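Local coordinates for DNA repair protein rhp9/CRB2 (PDB 2FHD) that probably recognises methylated histone H4 through its tandem tudor domains and acts in DNA repair, at residues M3-R11 and L95-N103; S38-F46 and S52-K60. All coordinates share one frame; numbering follows the deposited sequence.

Contact 1 (M3-R11 and L95-N103). Residue 3 of segment 3-11 comes from a tag, linker or insertion. With PO4 (phosphate ion), chain F; PO4 (phosphate ion), chain B.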
# COMPACT_ATOMS: atom_id res chain seq x y z
N MSE A 3 3.59 1.37 -7.94
CA MSE A 3 4.09 2.33 -8.97
C MSE A 3 3.16 3.44 -9.45
O MSE A 3 2.33 3.32 -10.34
CB MSE A 3 4.91 1.69 -10.09
CG MSE A 3 6.23 2.43 -10.40
SE MSE A 3 7.62 2.29 -8.85
CE MSE A 3 8.39 4.30 -9.01
N SER A 4 3.34 4.57 -8.84
CA SER A 4 2.35 5.57 -8.84
C SER A 4 2.87 6.86 -9.48
O SER A 4 4.11 7.08 -9.58
CB SER A 4 2.08 5.81 -7.35
OG SER A 4 2.12 7.18 -7.01
N ARG A 5 2.00 7.69 -10.02
CA ARG A 5 1.65 7.81 -11.39
C ARG A 5 1.74 9.36 -11.19
O ARG A 5 0.88 9.99 -10.56
CB ARG A 5 0.24 7.32 -11.71
CG ARG A 5 -0.47 8.02 -12.92
CD ARG A 5 -0.56 7.18 -14.22
NE ARG A 5 -1.01 5.80 -14.01
CZ ARG A 5 -0.60 4.74 -14.72
NH1 ARG A 5 -1.07 3.53 -14.41
NH2 ARG A 5 0.28 4.87 -15.72
N ARG A 6 2.87 9.93 -11.59
CA ARG A 6 3.18 11.33 -11.37
C ARG A 6 3.92 11.79 -12.63
O ARG A 6 4.39 10.95 -13.40
CB ARG A 6 4.10 11.46 -10.15
CG ARG A 6 3.50 11.14 -8.80
CD ARG A 6 2.43 12.24 -8.41
NE ARG A 6 1.79 12.05 -7.11
CZ ARG A 6 0.87 11.11 -6.80
NH1 ARG A 6 0.50 10.18 -7.69
NH2 ARG A 6 0.35 11.04 -5.55
N SER A 7 4.05 13.09 -12.86
CA SER A 7 4.87 13.61 -13.96
C SER A 7 6.35 13.26 -13.72
O SER A 7 6.77 13.10 -12.56
CB SER A 7 4.73 15.15 -14.00
OG SER A 7 5.72 15.75 -14.86
N PHE A 8 7.15 13.22 -14.79
CA PHE A 8 8.60 12.96 -14.71
C PHE A 8 9.32 14.03 -13.88
O PHE A 8 10.32 13.75 -13.24
CB PHE A 8 9.25 12.84 -16.12
CG PHE A 8 9.27 14.16 -16.94
CD1 PHE A 8 8.27 14.44 -17.85
CD2 PHE A 8 10.29 15.08 -16.78
CE1 PHE A 8 8.33 15.60 -18.61
CE2 PHE A 8 10.37 16.24 -17.54
CZ PHE A 8 9.39 16.51 -18.45
N LYS A 9 8.78 15.24 -13.90
CA LYS A 9 9.24 16.38 -13.09
C LYS A 9 9.23 16.11 -11.55
O LYS A 9 9.96 16.75 -10.83
CB LYS A 9 8.36 17.58 -13.46
CG LYS A 9 8.73 18.09 -14.84
CD LYS A 9 7.62 18.89 -15.55
CE LYS A 9 8.22 19.82 -16.66
NZ LYS A 9 7.23 20.79 -17.33
N ASN A 10 8.42 15.14 -11.09
CA ASN A 10 8.50 14.56 -9.75
C ASN A 10 9.66 13.56 -9.43
O ASN A 10 9.77 13.09 -8.29
CB ASN A 10 7.21 13.84 -9.36
CG ASN A 10 6.06 14.81 -9.21
OD1 ASN A 10 5.85 15.64 -10.09
ND2 ASN A 10 5.33 14.74 -8.07
N ARG A 11 10.50 13.26 -10.41
CA ARG A 11 11.66 12.42 -10.13
C ARG A 11 12.71 13.10 -9.25
O ARG A 11 13.17 14.22 -9.53
CB ARG A 11 12.28 11.92 -11.45
CG ARG A 11 11.31 11.07 -12.31
CD ARG A 11 11.01 9.71 -11.64
NE ARG A 11 12.14 8.82 -11.73
CZ ARG A 11 12.23 7.70 -11.04
NH1 ARG A 11 11.28 7.42 -10.18
NH2 ARG A 11 13.27 6.86 -11.18
N LEU A 95 8.21 5.93 -15.84
CA LEU A 95 8.77 6.78 -14.80
C LEU A 95 10.13 6.30 -14.21
O LEU A 95 11.04 7.08 -14.01
CB LEU A 95 7.75 6.89 -13.67
CG LEU A 95 7.43 8.20 -13.02
CD1 LEU A 95 7.56 9.41 -13.98
CD2 LEU A 95 6.04 8.09 -12.39
N ILE A 96 10.25 5.01 -13.95
CA ILE A 96 11.51 4.50 -13.38
C ILE A 96 12.73 4.63 -14.36
O ILE A 96 13.85 4.57 -13.93
CB ILE A 96 11.35 3.06 -12.75
CG1 ILE A 96 10.85 2.02 -13.74
CG2 ILE A 96 10.21 3.01 -11.69
CD1 ILE A 96 10.48 0.73 -12.98
N ALA A 97 12.49 4.90 -15.64
CA ALA A 97 13.53 4.95 -16.68
C ALA A 97 14.12 6.35 -16.81
O ALA A 97 15.23 6.46 -17.30
CB ALA A 97 12.98 4.46 -18.07
N VAL A 98 13.42 7.41 -16.34
CA VAL A 98 13.83 8.82 -16.57
C VAL A 98 14.22 9.60 -15.30
O VAL A 98 13.97 9.16 -14.20
CB VAL A 98 12.72 9.56 -17.31
CG1 VAL A 98 12.42 8.83 -18.55
CG2 VAL A 98 11.39 9.67 -16.44
N ASP A 99 14.83 10.77 -15.46
CA ASP A 99 15.08 11.70 -14.37
C ASP A 99 14.11 12.87 -14.53
O ASP A 99 13.15 12.80 -15.34
CB ASP A 99 16.55 12.14 -14.44
CG ASP A 99 16.87 13.03 -15.69
OD1 ASP A 99 15.99 13.28 -16.58
OD2 ASP A 99 18.02 13.53 -15.75
N ALA A 100 14.37 13.98 -13.82
CA ALA A 100 13.43 15.08 -13.73
C ALA A 100 13.33 15.88 -15.03
O ALA A 100 12.46 16.74 -15.17
CB ALA A 100 13.76 16.00 -12.56
N LEU A 101 14.23 15.66 -15.96
CA LEU A 101 14.11 16.38 -17.24
C LEU A 101 13.71 15.41 -18.37
O LEU A 101 13.75 15.74 -19.55
CB LEU A 101 15.46 17.01 -17.59
CG LEU A 101 16.10 17.99 -16.60
CD1 LEU A 101 17.49 18.11 -17.10
CD2 LEU A 101 15.30 19.34 -16.69
N ASN A 102 13.32 14.20 -17.99
CA ASN A 102 12.89 13.22 -18.97
C ASN A 102 14.05 12.62 -19.79
O ASN A 102 13.81 12.04 -20.84
CB ASN A 102 11.86 13.82 -19.90
CG ASN A 102 10.76 12.86 -20.23
OD1 ASN A 102 10.63 11.80 -19.62
ND2 ASN A 102 9.95 13.23 -21.19
N ASN A 103 15.30 12.74 -19.30
CA ASN A 103 16.37 11.94 -19.78
C ASN A 103 16.32 10.54 -19.28
O ASN A 103 15.83 10.21 -18.22
CB ASN A 103 17.80 12.52 -19.48
CG ASN A 103 17.93 13.95 -19.93
OD1 ASN A 103 17.73 14.25 -21.11
ND2 ASN A 103 18.23 14.87 -18.97
P PO4 F . -2.11 6.47 -8.62
O1 PO4 F . -3.23 5.66 -7.95
O2 PO4 F . -1.50 5.64 -9.76
O3 PO4 F . -2.61 7.80 -9.18
O4 PO4 F . -1.07 6.84 -7.55
P PO4 B . -3.05 8.81 -5.81
O1 PO4 B . -1.57 8.55 -5.48
O2 PO4 B . -3.67 9.68 -4.71
O3 PO4 B . -3.24 9.50 -7.15
O4 PO4 B . -3.75 7.45 -5.94
O HOH W 1 15.29 7.03 -13.06
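The ring of Phe-8 lies over the side chain of Asn-102, with the amide and ring planes only 5° apart in a stack. Beneath the middle of the ring sits Asn-102 CB, 3.7 Å from its centroid, a CH-pi contact, while CG of neighbouring Lys-9 covers the rim of the other face. With CG between its own backbone N and carbonyl carbon (chi1 68°), Phe-8 turns its ring to the turn 99-102 and brings CD2 within 3.2 Å of Ala-100 O, which meets the ring at its edge. The turn is braced from within: Asp-99 OD1 accepts from Leu-101 N and Asn-103 N, which come from opposite faces of the carboxylate, the former bond making an Asx turn. Arg-11 provides the polar link. Its NE donates to Val-98 O at 3.1 Å, close to the guanidinium plane, while Leu-95 O lies over one face of that group. A water accepts from Arg-11 NH2 and donates to Ile-96 O and Val-98 O; NH1 is hydrogen-bonded to Thr-27 OG1, and NH2 also forms a salt bridge with Asp-47. Leu-95 CD2 rests on Arg-6 O at 3.5 Å, and Arg-6 NH2 reaches O1 of a phosphate ion, probably from the crystallisation liquor. The arrangement is that of an interface in a tandem tudor protein, where the segment leading into the first SH3-like barrel docks on a loop of the second.

Contact 2 (S38-F46 and S52-K60). With PO4 (phosphate ion), chain E.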
# COMPACT_ATOMS: atom_id res chain seq x y z
N SER A 38 7.68 20.03 13.04
CA SER A 38 7.19 21.08 12.16
C SER A 38 7.77 21.10 10.75
O SER A 38 7.12 21.58 9.87
CB SER A 38 7.26 22.47 12.82
OG SER A 38 8.59 22.77 13.20
N SER A 39 8.98 20.62 10.51
CA SER A 39 9.49 20.74 9.12
C SER A 39 8.59 20.01 8.12
O SER A 39 8.01 18.96 8.43
CB SER A 39 10.89 20.13 8.95
OG SER A 39 11.65 20.13 10.15
N ILE A 40 8.45 20.56 6.93
CA ILE A 40 7.75 19.84 5.85
C ILE A 40 8.44 18.50 5.48
O ILE A 40 9.64 18.42 5.48
CB ILE A 40 7.70 20.70 4.59
CG1 ILE A 40 6.73 20.10 3.58
CG2 ILE A 40 9.21 21.00 4.02
CD1 ILE A 40 5.93 21.19 2.84
N MSE A 41 7.66 17.47 5.13
CA MSE A 41 8.26 16.21 4.74
C MSE A 41 7.64 15.65 3.50
O MSE A 41 6.64 16.20 3.04
CB MSE A 41 8.19 15.24 5.87
CG MSE A 41 9.07 15.73 7.04
SE MSE A 41 9.11 14.29 8.31
CE MSE A 41 7.25 14.52 8.87
N TYR A 42 8.28 14.59 2.96
CA TYR A 42 7.99 14.08 1.59
C TYR A 42 7.80 12.60 1.48
O TYR A 42 8.63 11.82 1.93
CB TYR A 42 9.07 14.52 0.57
CG TYR A 42 9.13 15.99 0.54
CD1 TYR A 42 8.13 16.73 -0.13
CD2 TYR A 42 10.10 16.67 1.27
CE1 TYR A 42 8.14 18.14 -0.11
CE2 TYR A 42 10.12 18.09 1.31
CZ TYR A 42 9.15 18.81 0.61
OH TYR A 42 9.15 20.20 0.69
N LYS A 43 6.66 12.22 0.93
CA LYS A 43 6.52 10.85 0.66
C LYS A 43 7.14 10.63 -0.73
O LYS A 43 6.82 11.33 -1.70
CB LYS A 43 5.07 10.31 0.76
CG LYS A 43 5.03 8.79 0.46
CD LYS A 43 3.97 8.11 1.23
CE LYS A 43 3.01 7.39 0.27
NZ LYS A 43 2.02 6.55 1.07
N VAL A 44 7.98 9.61 -0.80
CA VAL A 44 8.76 9.31 -1.97
C VAL A 44 8.60 7.80 -2.22
O VAL A 44 8.40 7.02 -1.30
CB VAL A 44 10.18 9.80 -1.59
CG1 VAL A 44 11.16 8.73 -1.34
CG2 VAL A 44 10.60 11.17 -2.19
N GLN A 45 8.62 7.41 -3.50
CA GLN A 45 8.59 5.99 -3.93
C GLN A 45 9.88 5.56 -4.71
O GLN A 45 10.22 6.11 -5.71
CB GLN A 45 7.36 5.75 -4.78
CG GLN A 45 7.02 4.31 -4.91
CD GLN A 45 5.70 4.08 -5.67
OE1 GLN A 45 5.33 4.83 -6.60
NE2 GLN A 45 5.01 3.06 -5.28
N PHE A 46 10.58 4.53 -4.24
CA PHE A 46 11.74 4.01 -4.94
C PHE A 46 11.27 3.15 -6.14
O PHE A 46 10.06 2.88 -6.30
CB PHE A 46 12.60 3.28 -3.91
CG PHE A 46 13.22 4.23 -2.95
CD1 PHE A 46 14.29 5.07 -3.37
CD2 PHE A 46 12.68 4.41 -1.65
CE1 PHE A 46 14.87 5.99 -2.48
CE2 PHE A 46 13.26 5.35 -0.73
CZ PHE A 46 14.36 6.13 -1.15
N SER A 52 8.66 5.75 1.20
CA SER A 52 9.35 6.25 2.36
C SER A 52 9.06 7.73 2.58
O SER A 52 8.75 8.44 1.65
CB SER A 52 10.84 6.04 2.15
OG SER A 52 11.53 6.36 3.31
N THR A 53 9.13 8.19 3.82
CA THR A 53 8.93 9.61 4.15
C THR A 53 10.25 10.26 4.61
O THR A 53 10.88 9.71 5.51
CB THR A 53 7.88 9.74 5.26
OG1 THR A 53 6.68 9.18 4.75
CG2 THR A 53 7.53 11.27 5.56
N VAL A 54 10.69 11.36 3.99
CA VAL A 54 12.04 11.86 4.24
C VAL A 54 11.93 13.34 4.53
O VAL A 54 10.93 13.96 4.14
CB VAL A 54 13.02 11.67 2.98
CG1 VAL A 54 13.26 10.20 2.71
CG2 VAL A 54 12.54 12.43 1.71
N ASN A 55 12.92 13.92 5.18
CA ASN A 55 12.88 15.37 5.32
C ASN A 55 13.47 16.10 4.12
O ASN A 55 13.98 15.45 3.17
CB ASN A 55 13.52 15.85 6.63
CG ASN A 55 14.97 15.48 6.76
OD1 ASN A 55 15.84 15.87 5.96
ND2 ASN A 55 15.27 14.76 7.86
N SER A 56 13.45 17.45 4.19
CA SER A 56 13.87 18.32 3.06
C SER A 56 15.38 18.28 2.87
O SER A 56 15.88 18.70 1.86
CB SER A 56 13.44 19.76 3.32
OG SER A 56 14.32 20.31 4.31
N ASN A 57 16.09 17.79 3.87
CA ASN A 57 17.50 17.49 3.79
C ASN A 57 17.83 16.11 3.17
O ASN A 57 18.98 15.73 3.09
CB ASN A 57 18.07 17.43 5.21
CG ASN A 57 18.31 18.80 5.82
OD1 ASN A 57 18.46 19.81 5.12
ND2 ASN A 57 18.31 18.85 7.13
N GLN A 58 16.82 15.36 2.77
CA GLN A 58 17.07 14.02 2.34
C GLN A 58 16.57 13.81 0.91
O GLN A 58 16.37 12.66 0.52
CB GLN A 58 16.40 13.06 3.32
CG GLN A 58 17.18 12.93 4.65
CD GLN A 58 16.35 12.16 5.73
OE1 GLN A 58 15.13 12.25 5.76
NE2 GLN A 58 17.02 11.41 6.55
N ILE A 59 16.48 14.90 0.10
CA ILE A 59 15.84 14.82 -1.17
C ILE A 59 16.36 15.91 -2.09
O ILE A 59 16.54 17.07 -1.66
CB ILE A 59 14.27 14.86 -1.01
CG1 ILE A 59 13.52 14.54 -2.28
CG2 ILE A 59 13.72 16.23 -0.55
CD1 ILE A 59 12.01 14.34 -2.02
N LYS A 60 16.64 15.52 -3.33
CA LYS A 60 17.11 16.45 -4.38
C LYS A 60 16.28 16.22 -5.63
O LYS A 60 15.83 15.10 -5.83
CB LYS A 60 18.56 16.13 -4.71
CG LYS A 60 19.54 16.35 -3.60
CD LYS A 60 19.85 17.90 -3.42
CE LYS A 60 20.61 18.12 -2.18
NZ LYS A 60 20.82 19.61 -1.97
P PO4 E . 0.36 3.71 1.80
O1 PO4 E . -0.11 5.05 2.33
O2 PO4 E . -0.71 3.08 0.94
O3 PO4 E . 1.61 3.86 0.96
O4 PO4 E . 0.63 2.84 3.01
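Strands 41-46 and 52-55 run antiparallel with a marked twist, their directions 144° apart, and are joined by two hydrogen-bonded pairs, Tyr-42 with Val-54 and Val-44 with Ser-52. The bonds between Val-44 and Ser-52 are 2.8 Å both for Val-44 N to Ser-52 O and for Ser-52 N to Val-44 O. In the non-hydrogen-bonded pair between them, Lys-43 faces Thr-53, and Thr-53 CA closes to 3.1 Å on Tyr-42 O in a CA-H...O contact. This is the hairpin of the first tudor domain's SH3-like barrel, with 51-55 an outermost strand of the five-stranded sheet; the chain then turns at 55-58 and brings Ile-59 back against the face that carries Tyr-42 and Val-44. Ile-59, its CG1 anti to the backbone N (chi1 -170°), extends CD1 to 3.5 Å from Val-44 CG2 and 3.9 Å from Tyr-42 CB, with Val-12 of strand 11-15 also against it. The Tyr-42 side chain crosses that of Ile-59 at about a right angle, and Ser-56 CA meets the ring at its edge. Replacing Tyr-42 by an alanine would probably open a gap between Ile-59 and the 55-58 turn, since CB alone would be left to touch Ile-59 CD1. Further along, Phe-46 CE2 meets Ser-52 CB edge-on at 3.8 Å, while its ring packs edge-to-face with Phe-16. On Thr-53's face, the bent chain of Lys-43 leads away from the hairpin, and its NZ donates to O3 of a phosphate ion, probably from the crystallisation liquor, at 2.7 Å.

From the N terminus the chain first passes through 3-11, before strand 11-15 opens the first tudor domain. It then builds strand 23-32 and the hairpin of contact 2, which closes a short loop with only five residues between its segments. Contact 1 closes much later, when the loop 95-103 of the second tudor domain returns to the N-terminal segment, so contact 2 is nested inside a long loop of 83 intervening residues. One contact thus works within a domain and the other between domains. Their centres lie about 17 Å apart, yet they touch: Ser-4 N probably hydrogen-bonds to Gln-45 OE1, tying the N-terminal segment to strand 41-46.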